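Local coordinates for acinetobacter secreted protease CpaA (Acinetobacter nosocomialis M2, PDB 6O38), which is a secreted zinc metalloprotease with StcE-like beta-sandwich domains, probably exported by type II secretion after binding its chaperone CpaB, at residues A[556-559]-A[560-564]. Numbering follows the deposited sequence.
Sequences DAVS and VINLN
V558 and N562 sit one helical turn apart and run side by side, the valine methyl CG1 lying 3.5 Å from the amide nitrogen ND2 of N562. That methyl is anti to its own backbone nitrogen (chi1 176°), which swings it along the helix toward the asparagine. The amide oxygen OD1 of N562 is taken up by the backbone N of R415, and this bond helps fix how the amide is turned. Their backbones are joined as well: N562 N donates to V558 O at 2.9 Å. In the preceding bond I561 N meets A557 O at 3.0 Å, and I561 CG1 rests on the same oxygen at 3.3 Å. A557, V558 and I561 form the tight, buried side, A557 against L506 and V558 against S537, with N562 at its margin. Around L563 the packing relaxes: it is exposed, its CG comes near S559 O, and its N reaches that oxygen through a weak 3.5 Å bond. These are the capped first turns of helix 557-569. N564 ND2 ties them to L504 O, at the end of helix 496-504 that carries the zinc ligands H498 and H502; the A557 side chain is about 12 Å from the zinc. D556 is the N-cap: its OD1 accepts from S559 N at 3.3 Å, met from well above the carboxylate plane. S559 returns a bond from OG to D556 O, 3.0 Å long. The D556 carboxylate would probably offset the partial positive charge of the helix N-terminus, whose first N-H groups are met by S536 and by D556 itself.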
loop_
_atom_site.group_PDB
_atom_site.type_symbol
_atom_site.label_atom_id
_atom_site.label_comp_id
_atom_site.label_asym_id
_atom_site.label_seq_id
_atom_site.Cartn_x
_atom_site.Cartn_y
_atom_site.Cartn_z
ATOM N N ASP A 556 16.833 -12.606 2.033
ATOM C CA ASP A 556 17.095 -11.523 1.080
ATOM C C ASP A 556 16.689 -12.025 -0.309
ATOM O O ASP A 556 17.487 -12.641 -1.018
ATOM C CB ASP A 556 18.557 -11.099 1.123
ATOM C CG ASP A 556 18.814 -9.800 0.386
ATOM O OD1 ASP A 556 17.879 -9.273 -0.256
ATOM O OD2 ASP A 556 19.956 -9.298 0.453
ATOM N N ALA A 557 15.441 -11.740 -0.689
ATOM C CA ALA A 557 14.960 -12.160 -2.001
ATOM C C ALA A 557 15.532 -11.286 -3.111
ATOM O O ALA A 557 15.832 -11.781 -4.204
ATOM C CB ALA A 557 13.433 -12.137 -2.037
ATOM N N VAL A 558 15.680 -9.985 -2.852
ATOM C CA VAL A 558 16.130 -9.059 -3.889
ATOM C C VAL A 558 17.546 -9.400 -4.341
ATOM O O VAL A 558 17.886 -9.264 -5.523
ATOM C CB VAL A 558 16.027 -7.608 -3.383
ATOM C CG1 VAL A 558 16.583 -6.635 -4.412
ATOM C CG2 VAL A 558 14.580 -7.266 -3.053
ATOM N N SER A 559 18.389 -9.866 -3.415
ATOM C CA SER A 559 19.759 -10.213 -3.781
ATOM C C SER A 559 19.805 -11.406 -4.726
ATOM O O SER A 559 20.682 -11.471 -5.595
ATOM C CB SER A 559 20.583 -10.499 -2.526
ATOM O OG SER A 559 20.172 -11.709 -1.912
ATOM N N VAL A 560 18.877 -12.351 -4.580
ATOM C CA VAL A 560 18.835 -13.494 -5.486
ATOM C C VAL A 560 18.218 -13.100 -6.823
ATOM O O VAL A 560 18.669 -13.551 -7.882
ATOM C CB VAL A 560 18.079 -14.662 -4.825
ATOM C CG1 VAL A 560 17.841 -15.784 -5.824
ATOM C CG2 VAL A 560 18.857 -15.177 -3.624
ATOM N N ILE A 561 17.185 -12.255 -6.797
ATOM C CA ILE A 561 16.574 -11.778 -8.036
ATOM C C ILE A 561 17.602 -11.038 -8.884
ATOM O O ILE A 561 17.704 -11.256 -10.097
ATOM C CB ILE A 561 15.355 -10.891 -7.730
ATOM C CG1 ILE A 561 14.244 -11.709 -7.070
ATOM C CG2 ILE A 561 14.848 -10.223 -8.997
ATOM C CD1 ILE A 561 13.028 -10.888 -6.695
ATOM N N ASN A 562 18.383 -10.157 -8.255
ATOM C CA ASN A 562 19.357 -9.360 -8.992
ATOM C C ASN A 562 20.493 -10.201 -9.561
ATOM O O ASN A 562 21.195 -9.737 -10.465
ATOM C CB ASN A 562 19.921 -8.258 -8.094
ATOM C CG ASN A 562 18.881 -7.216 -7.732
ATOM O OD1 ASN A 562 17.823 -7.136 -8.356
ATOM N ND2 ASN A 562 19.178 -6.409 -6.720
ATOM N N LEU A 563 20.692 -11.419 -9.056
ATOM C CA LEU A 563 21.697 -12.315 -9.613
ATOM C C LEU A 563 21.174 -13.138 -10.783
ATOM O O LEU A 563 21.980 -13.682 -11.547
ATOM C CB LEU A 563 22.228 -13.258 -8.527
ATOM C CG LEU A 563 23.115 -12.631 -7.449
ATOM C CD1 LEU A 563 23.593 -13.687 -6.466
ATOM C CD2 LEU A 563 24.296 -11.909 -8.076
ATOM N N ASN A 564 19.854 -13.240 -10.941
ATOM C CA ASN A 564 19.252 -14.054 -11.987
ATOM C C ASN A 564 18.489 -13.246 -13.026
ATOM O O ASN A 564 18.115 -13.805 -14.062
ATOM C CB ASN A 564 18.306 -15.096 -11.371
ATOM C CG ASN A 564 19.035 -16.123 -10.532
ATOM O OD1 ASN A 564 20.220 -16.386 -10.741
ATOM N ND2 ASN A 564 18.331 -16.711 -9.572
#